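Long-range contact in sialidase B (Streptococcus pneumoniae serotype 4, PDB 4XJW), which cleaves terminal alpha-linked sialic acid from oligosaccharides, glycoproteins and glycolipids, acting as an intramolecular trans-sialidase: residues S473-Y478 / K490-I495. The protein carries 1 engineered substitution. Numbering follows the deposited sequence.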
loop_
_atom_site.group_PDB
_atom_site.type_symbol
_atom_site.label_atom_id
_atom_site.label_comp_id
_atom_site.label_asym_id
_atom_site.label_seq_id
_atom_site.Cartn_x
_atom_site.Cartn_y
_atom_site.Cartn_z
ATOM N N SER A 473 -22.454 -1.471 -7.360
ATOM C CA SER A 473 -23.065 -2.724 -7.776
ATOM C C SER A 473 -23.689 -2.582 -9.163
ATOM O O SER A 473 -24.541 -1.733 -9.378
ATOM C CB SER A 473 -24.111 -3.167 -6.757
ATOM O OG SER A 473 -24.843 -4.276 -7.245
ATOM N N GLY A 474 -23.220 -3.389 -10.109
ATOM C CA GLY A 474 -23.817 -3.429 -11.433
ATOM C C GLY A 474 -23.333 -2.438 -12.479
ATOM O O GLY A 474 -23.765 -2.516 -13.633
ATOM N N GLU A 475 -22.448 -1.509 -12.111
ATOM C CA GLU A 475 -21.988 -0.535 -13.102
ATOM C C GLU A 475 -20.678 0.153 -12.745
ATOM O O GLU A 475 -20.278 0.202 -11.582
ATOM C CB GLU A 475 -23.058 0.538 -13.366
ATOM C CG GLU A 475 -23.308 1.510 -12.209
ATOM C CD GLU A 475 -24.274 2.637 -12.560
ATOM O OE1 GLU A 475 -25.430 2.341 -12.940
ATOM O OE2 GLU A 475 -23.881 3.822 -12.456
ATOM N N LEU A 476 -20.020 0.684 -13.770
ATOM C CA LEU A 476 -19.022 1.726 -13.570
ATOM C C LEU A 476 -19.763 3.052 -13.620
ATOM O O LEU A 476 -20.678 3.239 -14.425
ATOM C CB LEU A 476 -17.945 1.687 -14.649
ATOM C CG LEU A 476 -17.066 0.446 -14.719
ATOM C CD1 LEU A 476 -15.966 0.603 -15.746
ATOM C CD2 LEU A 476 -16.471 0.157 -13.342
ATOM N N THR A 477 -19.392 3.971 -12.742
ATOM C CA THR A 477 -20.031 5.271 -12.729
ATOM C C THR A 477 -18.951 6.318 -12.922
ATOM O O THR A 477 -18.215 6.656 -11.981
ATOM C CB THR A 477 -20.816 5.540 -11.433
ATOM O OG1 THR A 477 -21.635 4.405 -11.109
ATOM C CG2 THR A 477 -21.703 6.766 -11.599
ATOM N N TYR A 478 -18.837 6.815 -14.148
ATOM C CA TYR A 478 -17.856 7.856 -14.437
ATOM C C TYR A 478 -18.342 9.213 -13.953
ATOM O O TYR A 478 -19.462 9.634 -14.261
ATOM C CB TYR A 478 -17.542 7.893 -15.931
ATOM C CG TYR A 478 -16.992 6.583 -16.476
ATOM C CD1 TYR A 478 -17.841 5.597 -16.975
ATOM C CD2 TYR A 478 -15.624 6.342 -16.507
ATOM C CE1 TYR A 478 -17.337 4.391 -17.475
ATOM C CE2 TYR A 478 -15.112 5.164 -17.011
ATOM C CZ TYR A 478 -15.967 4.194 -17.498
ATOM O OH TYR A 478 -15.427 3.033 -17.997
ATOM N N LYS A 490 -22.810 12.282 -13.823
ATOM C CA LYS A 490 -22.419 10.894 -13.963
ATOM C C LYS A 490 -22.649 10.389 -15.375
ATOM O O LYS A 490 -23.513 10.885 -16.098
ATOM C CB LYS A 490 -23.184 10.010 -12.972
ATOM C CG LYS A 490 -24.589 9.598 -13.414
ATOM C CD LYS A 490 -25.152 8.489 -12.516
ATOM C CE LYS A 490 -26.600 8.157 -12.874
ATOM N NZ LYS A 490 -26.727 7.519 -14.218
ATOM N N SER A 491 -21.837 9.421 -15.769
ATOM C CA SER A 491 -22.117 8.621 -16.947
ATOM C C SER A 491 -22.019 7.167 -16.511
ATOM O O SER A 491 -20.949 6.690 -16.130
ATOM C CB SER A 491 -21.126 8.934 -18.070
ATOM O OG SER A 491 -21.441 8.184 -19.226
ATOM N N SER A 492 -23.145 6.461 -16.521
ATOM C CA SER A 492 -23.170 5.071 -16.068
ATOM C C SER A 492 -22.897 4.100 -17.213
ATOM O O SER A 492 -23.354 4.300 -18.340
ATOM C CB SER A 492 -24.509 4.729 -15.404
ATOM O OG SER A 492 -24.760 5.535 -14.273
ATOM N N ALA A 493 -22.145 3.050 -16.910
ATOM C CA ALA A 493 -21.858 1.996 -17.865
ATOM C C ALA A 493 -22.094 0.649 -17.195
ATOM O O ALA A 493 -21.374 0.263 -16.276
ATOM C CB ALA A 493 -20.433 2.101 -18.354
ATOM N N SER A 494 -23.126 -0.063 -17.634
ATOM C CA SER A 494 -23.461 -1.351 -17.029
ATOM C C SER A 494 -22.342 -2.359 -17.216
ATOM O O SER A 494 -21.694 -2.382 -18.258
ATOM C CB SER A 494 -24.741 -1.896 -17.658
ATOM O OG SER A 494 -25.875 -1.416 -16.971
ATOM N N ILE A 495 -22.117 -3.191 -16.204
ATOM C CA ILE A 495 -21.135 -4.260 -16.305
ATOM C C ILE A 495 -21.768 -5.587 -15.891
ATOM O O ILE A 495 -22.616 -5.621 -14.991
ATOM C CB ILE A 495 -19.836 -3.950 -15.492
ATOM C CG1 ILE A 495 -20.149 -3.755 -14.004
ATOM C CG2 ILE A 495 -19.120 -2.728 -16.057
ATOM C CD1 ILE A 495 -18.917 -3.402 -13.164
#
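The Tyr478 ring turns its edge to the neighbouring strand: Ser491 O lies near the ring plane 3.4 Å from CD1, and Ala493 CB, a methyl small enough to fit there, reaches CE1 at 3.9 Å. Trp537 stacks on the ring, and Thr516 satisfies the buried phenol OH. The other flat group, the Glu475 carboxylate, is gripped through OE2 by two hydroxyls. Thr477 OG1 donates to the anti lone pair of Glu475 OE2, while Ser492 OG lies 2.6 Å from the same OE2 on the syn side, 32° out of the carboxylate plane. A hydroxyl suits position 492, since it also accepts from Lys490 NZ; the lysine charge, 5.0 Å from NZ to Glu475 OE2, probably favours an ionised carboxylate without a direct salt bridge. Strands 475-481 and 489-494 form a beta hairpin, the outer two strands of one blade of the sialidase beta-propeller, with the BNR 3 repeat at their turn. Paired backbone bonds join Leu476 with Ala493 and Tyr478 with Ser491; Met528 of strand 526-530 packs on Leu476, Tyr478 and Ala493. Leu476 CG meets Ile495 CG2 at 4.0 Å, the branched chains crossing at about a right angle. Ile495 N binds Gly474 O, where any side chain would press on the preceding carbonyl O.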